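Local coordinates for protein NS6 protease (Murine norovirus 1, PDB 4ASH) that probably cleaves the norovirus polyprotein as a cysteine protease with a trypsin-like fold, at residues G19-G24 and Y60-A65; L134-G139 and G157-A162. The protein carries 1 engineered substitution. All coordinates share one frame; numbering follows the deposited sequence.

Interaction 1 of 2, residues G19-G24 and Y60-A65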
loop_
_atom_site.group_PDB
_atom_site.type_symbol
_atom_site.label_atom_id
_atom_site.label_comp_id
_atom_site.label_asym_id
_atom_site.label_seq_id
_atom_site.Cartn_x
_atom_site.Cartn_y
_atom_site.Cartn_z
ATOM N N GLY A 19 -4.071 4.345 -5.041
ATOM C CA GLY A 19 -2.892 3.543 -5.342
ATOM C C GLY A 19 -1.669 4.443 -5.341
ATOM O O GLY A 19 -1.791 5.667 -5.146
ATOM N N PHE A 20 -0.499 3.852 -5.581
ATOM C CA PHE A 20 0.777 4.539 -5.413
ATOM C C PHE A 20 1.733 4.163 -6.524
ATOM O O PHE A 20 1.938 2.969 -6.799
ATOM C CB PHE A 20 1.399 4.137 -4.072
ATOM C CG PHE A 20 2.690 4.847 -3.750
ATOM C CD1 PHE A 20 2.693 6.191 -3.412
ATOM C CD2 PHE A 20 3.905 4.166 -3.777
ATOM C CE1 PHE A 20 3.864 6.844 -3.094
ATOM C CE2 PHE A 20 5.083 4.817 -3.463
ATOM C CZ PHE A 20 5.072 6.146 -3.122
ATOM N N TRP A 21 2.319 5.173 -7.166
ATOM C CA TRP A 21 3.380 4.931 -8.143
ATOM C C TRP A 21 4.713 4.674 -7.477
ATOM O O TRP A 21 5.345 5.591 -6.955
ATOM C CB TRP A 21 3.513 6.126 -9.101
ATOM C CG TRP A 21 2.338 6.272 -9.990
ATOM C CD1 TRP A 21 1.282 7.126 -9.818
ATOM C CD2 TRP A 21 2.054 5.517 -11.172
ATOM N NE1 TRP A 21 0.369 6.958 -10.834
ATOM C CE2 TRP A 21 0.815 5.971 -11.675
ATOM C CE3 TRP A 21 2.722 4.491 -11.850
ATOM C CZ2 TRP A 21 0.233 5.441 -12.829
ATOM C CZ3 TRP A 21 2.143 3.965 -12.996
ATOM C CH2 TRP A 21 0.913 4.433 -13.472
ATOM N N VAL A 22 5.136 3.412 -7.487
ATOM C CA VAL A 22 6.452 3.045 -6.973
ATOM C C VAL A 22 7.529 3.565 -7.925
ATOM O O VAL A 22 8.626 3.940 -7.503
ATOM C CB VAL A 22 6.574 1.523 -6.830
ATOM C CG1 VAL A 22 7.971 1.128 -6.309
ATOM C CG2 VAL A 22 5.513 1.018 -5.874
ATOM N N SER A 23 7.204 3.591 -9.212
ATOM C CA SER A 23 8.101 4.129 -10.226
ATOM C C SER A 23 7.237 4.617 -11.353
ATOM O O SER A 23 6.021 4.529 -11.278
ATOM C CB SER A 23 9.021 3.039 -10.769
ATOM O OG SER A 23 8.284 2.096 -11.540
ATOM N N GLY A 24 7.847 5.111 -12.420
ATOM C CA GLY A 24 7.055 5.507 -13.563
ATOM C C GLY A 24 6.340 4.350 -14.239
ATOM O O GLY A 24 5.410 4.580 -15.032
ATOM N N TYR A 60 0.541 -3.345 -10.831
ATOM C CA TYR A 60 0.476 -3.166 -12.275
ATOM C C TYR A 60 1.837 -2.752 -12.777
ATOM O O TYR A 60 2.461 -1.859 -12.203
ATOM C CB TYR A 60 -0.499 -2.039 -12.620
ATOM C CG TYR A 60 -1.928 -2.308 -12.247
ATOM C CD1 TYR A 60 -2.368 -2.119 -10.945
ATOM C CD2 TYR A 60 -2.848 -2.698 -13.202
ATOM C CE1 TYR A 60 -3.693 -2.345 -10.597
ATOM C CE2 TYR A 60 -4.176 -2.925 -12.863
ATOM C CZ TYR A 60 -4.588 -2.748 -11.559
ATOM O OH TYR A 60 -5.912 -2.951 -11.215
ATOM N N TYR A 61 2.299 -3.403 -13.841
ATOM C CA TYR A 61 3.538 -3.006 -14.488
ATOM C C TYR A 61 3.278 -2.566 -15.929
ATOM O O TYR A 61 2.722 -3.322 -16.731
ATOM C CB TYR A 61 4.572 -4.142 -14.453
ATOM C CG TYR A 61 5.764 -3.836 -15.340
ATOM C CD1 TYR A 61 6.766 -2.970 -14.915
ATOM C CD2 TYR A 61 5.850 -4.355 -16.623
ATOM C CE1 TYR A 61 7.844 -2.652 -15.738
ATOM C CE2 TYR A 61 6.924 -4.045 -17.453
ATOM C CZ TYR A 61 7.915 -3.197 -17.004
ATOM O OH TYR A 61 8.984 -2.900 -17.821
ATOM N N PHE A 62 3.696 -1.346 -16.249
ATOM C CA PHE A 62 3.486 -0.767 -17.569
ATOM C C PHE A 62 4.789 -0.804 -18.352
ATOM O O PHE A 62 5.798 -0.266 -17.906
ATOM C CB PHE A 62 2.987 0.679 -17.440
ATOM C CG PHE A 62 1.646 0.798 -16.768
ATOM C CD1 PHE A 62 1.552 0.805 -15.383
ATOM C CD2 PHE A 62 0.480 0.899 -17.520
ATOM C CE1 PHE A 62 0.323 0.910 -14.747
ATOM C CE2 PHE A 62 -0.748 0.998 -16.895
ATOM C CZ PHE A 62 -0.827 0.997 -15.508
ATOM N N THR A 63 4.760 -1.445 -19.516
ATOM C CA THR A 63 5.937 -1.537 -20.377
ATOM C C THR A 63 6.529 -0.162 -20.679
ATOM O O THR A 63 7.753 0.032 -20.641
ATOM C CB THR A 63 5.590 -2.239 -21.695
ATOM O OG1 THR A 63 5.009 -3.518 -21.408
ATOM C CG2 THR A 63 6.847 -2.439 -22.524
ATOM N N SER A 64 5.661 0.779 -21.021
ATOM C CA SER A 64 6.063 2.160 -21.244
ATOM C C SER A 64 5.686 2.978 -20.026
ATOM O O SER A 64 4.586 2.831 -19.508
ATOM C CB SER A 64 5.360 2.741 -22.471
ATOM O OG SER A 64 5.736 2.038 -23.639
ATOM N N ALA A 65 6.586 3.842 -19.571
ATOM C CA ALA A 65 6.316 4.606 -18.350
ATOM C C ALA A 65 5.036 5.423 -18.484
ATOM O O ALA A 65 4.781 6.046 -19.529
ATOM C CB ALA A 65 7.474 5.511 -18.023
#
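F62 reaches across to W21 from the last residue of strand 57-62, and its side chain is the one to follow. CB leaves the strand in the direction of 19-24. CG then turns back beside the backbone N, anti to the carbonyl carbon (chi1 -63°), which carries the phenyl ring to the outer end of the W21 indole. The contact begins on the ring itself, at CD1, which lies 4.0 Å from CZ3 of W21. One atom further out, CE1 comes to 3.8 Å from CH2 of W21, the closest approach between the two side chains. The tryptophan therefore answers with the far corner of its six-membered ring. That corner is delivered by a matching first torsion, since CG of W21 likewise lies beside its own N. The two side chains cross at about a right angle, while the ring planes are inclined at 44° and the centroids lie 5.7 Å apart. This is an oblique aromatic contact held by dispersion. Further rings extend it: F27 and F42 meet W21, and F49 meets F62.

Past the strand ends the backbones close up. O of G24 lies 3.4 Å from CA of A65, a CA-H...O contact bent to 124° at the hydrogen, and the methyl CB of A65 sits 3.8 Å from the same G24 oxygen. Stronger bonds hold the 62-65 backbone from nearby: H25 ND1 donates to the carbonyl O of F62, and R44 grips the carbonyls of S64 and A65. Because strand 26-30 runs between strands 17-21 and 57-62, the aromatic pair bridges next-but-one neighbours of an antiparallel sheet, as expected of core residues in the N-terminal beta-barrel domain of a chymotrypsin-like protease.

Interaction 2 of 2, residues L134-G139 and G157-A162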
loop_
_atom_site.group_PDB
_atom_site.type_symbol
_atom_site.label_atom_id
_atom_site.label_comp_id
_atom_site.label_asym_id
_atom_site.label_seq_id
_atom_site.Cartn_x
_atom_site.Cartn_y
_atom_site.Cartn_z
ATOM N N LEU A 134 -9.222 10.223 14.166
ATOM C CA LEU A 134 -8.125 10.824 13.418
ATOM C C LEU A 134 -7.219 9.743 12.838
ATOM O O LEU A 134 -6.003 9.918 12.727
ATOM C CB LEU A 134 -7.317 11.756 14.319
ATOM C CG LEU A 134 -8.141 12.786 15.090
ATOM C CD1 LEU A 134 -7.239 13.638 15.971
ATOM C CD2 LEU A 134 -8.959 13.654 14.137
ATOM N N GLY A 135 -7.821 8.617 12.483
ATOM C CA GLY A 135 -7.076 7.523 11.898
ATOM C C GLY A 135 -7.515 7.292 10.471
ATOM O O GLY A 135 -7.863 8.240 9.763
ATOM N N THR A 136 -7.483 6.038 10.038
ATOM C CA THR A 136 -7.932 5.687 8.699
ATOM C C THR A 136 -9.438 5.480 8.710
ATOM O O THR A 136 -10.037 5.168 9.758
ATOM C CB THR A 136 -7.234 4.425 8.150
ATOM O OG1 THR A 136 -7.467 3.322 9.037
ATOM C CG2 THR A 136 -5.733 4.660 8.020
ATOM N N ILE A 137 -10.050 5.694 7.551
ATOM C CA ILE A 137 -11.487 5.554 7.393
ATOM C C ILE A 137 -11.826 4.770 6.135
ATOM O O ILE A 137 -10.978 4.594 5.264
ATOM C CB ILE A 137 -12.164 6.932 7.299
ATOM C CG1 ILE A 137 -11.675 7.678 6.052
ATOM C CG2 ILE A 137 -11.904 7.739 8.560
ATOM C CD1 ILE A 137 -12.378 9.016 5.826
ATOM N N PRO A 138 -13.079 4.299 6.025
ATOM C CA PRO A 138 -13.489 3.686 4.758
ATOM C C PRO A 138 -13.209 4.629 3.604
ATOM O O PRO A 138 -13.626 5.799 3.623
ATOM C CB PRO A 138 -14.994 3.505 4.936
ATOM C CG PRO A 138 -15.148 3.297 6.395
ATOM C CD PRO A 138 -14.145 4.218 7.040
ATOM N N GLY A 139 -12.497 4.123 2.608
ATOM C CA GLY A 139 -12.127 4.908 1.449
ATOM C C GLY A 139 -10.621 5.073 1.347
ATOM O O GLY A 139 -10.125 5.429 0.280
ATOM N N GLY A 157 4.100 -1.419 1.692
ATOM C CA GLY A 157 2.808 -2.049 1.516
ATOM C C GLY A 157 1.729 -1.008 1.300
ATOM O O GLY A 157 2.018 0.189 1.229
ATOM N N VAL A 158 0.485 -1.468 1.202
ATOM C CA VAL A 158 -0.644 -0.567 1.024
ATOM C C VAL A 158 -1.715 -0.793 2.087
ATOM O O VAL A 158 -1.929 -1.914 2.558
ATOM C CB VAL A 158 -1.273 -0.695 -0.387
ATOM C CG1 VAL A 158 -0.262 -0.299 -1.478
ATOM C CG2 VAL A 158 -1.805 -2.084 -0.649
ATOM N N HIS A 159 -2.417 0.279 2.445
ATOM C CA HIS A 159 -3.444 0.163 3.473
ATOM C C HIS A 159 -4.603 -0.710 3.000
ATOM O O HIS A 159 -5.108 -0.540 1.887
ATOM C CB HIS A 159 -3.990 1.541 3.805
ATOM C CG HIS A 159 -4.965 1.506 4.942
ATOM N ND1 HIS A 159 -4.596 1.079 6.185
ATOM C CD2 HIS A 159 -6.293 1.779 4.992
ATOM C CE1 HIS A 159 -5.650 1.133 6.995
ATOM N NE2 HIS A 159 -6.689 1.531 6.292
ATOM N N VAL A 160 -5.059 -1.637 3.841
ATOM C CA VAL A 160 -6.239 -2.408 3.445
ATOM C C VAL A 160 -7.368 -2.488 4.476
ATOM O O VAL A 160 -8.531 -2.582 4.098
ATOM C CB VAL A 160 -5.882 -3.825 2.962
ATOM C CG1 VAL A 160 -4.925 -3.730 1.781
ATOM C CG2 VAL A 160 -5.275 -4.659 4.115
ATOM N N ALA A 161 -7.024 -2.474 5.757
ATOM C CA ALA A 161 -8.036 -2.699 6.807
ATOM C C ALA A 161 -7.716 -2.035 8.131
ATOM O O ALA A 161 -6.574 -1.651 8.400
ATOM C CB ALA A 161 -8.259 -4.196 7.012
ATOM N N ALA A 162 -8.750 -1.881 8.960
ATOM C CA ALA A 162 -8.593 -1.316 10.292
ATOM C C ALA A 162 -9.718 -1.811 11.189
ATOM O O ALA A 162 -10.721 -2.344 10.710
ATOM C CB ALA A 162 -8.598 0.211 10.228
#
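T136 lays its methyl over the imidazole of H159, and this CH-pi contact carries most of the meeting. CG2 of T136 is 3.9 Å from the centroid of the H159 ring, 23° off the ring normal and displaced toward the rim on the side of CE1 and NE2. CB of T136 sits past the rim, 3.5 Å from NE2 of H159. The two side chains approach from opposite directions, the histidine from strand 152-162 and the threonine from the loop before strand 144-149. On the other face of the imidazole the chain of its own strand curls back, bringing the backbone N of A161 to 4.0 Å above the ring plane. That curl comes with a classic beta bulge, in which V160 and A161 both face I170.

A histidine and a threonine so placed, with a tyrosine hydroxyl behind the histidine, are consistent with the S1 pocket of 3C-like proteases, where the P1 glutamine of the substrate is probably received.

The polar contacts centre on the histidine's two nitrogens. ND1 of H159 is hydrogen-bonded to Y145 OH, which helps set the rotation of the ring. With chi1 at 58°, OG1 of T136 is placed between its own backbone N and carbonyl carbon and stands above the ring plane, 3.4 Å from NE2 of H159.

At the outer end the methyl CB of A162 packs against the hydroxyl, 3.5 Å from OG1 of T136. Apolar contact comes from V169 of the adjoining strand, which touches both T136 and H159, and the loop's own shape is braced by D140, whose OD2 accepts from I137 N.

Interaction 1 is the buried one and interaction 2 only partly so, with A162 exposed and T136 partly exposed. Their centres lie 22 Å apart on opposite sides of the chain's centre, and they share no strand: 19-24 with 60-65 belongs to the five-stranded antiparallel sheet, whereas 157-162 lies in the seven-stranded mixed sheet, with 134-139 a loop beside it. The chemistry follows the location. In interaction 1 two large rings meet obliquely between strands of one sheet, within an aromatic cluster. Interaction 2 joins a loop to a strand through one small side chain over an imidazole hydrogen-bonded to a tyrosine, in a setting that suggests substrate recognition.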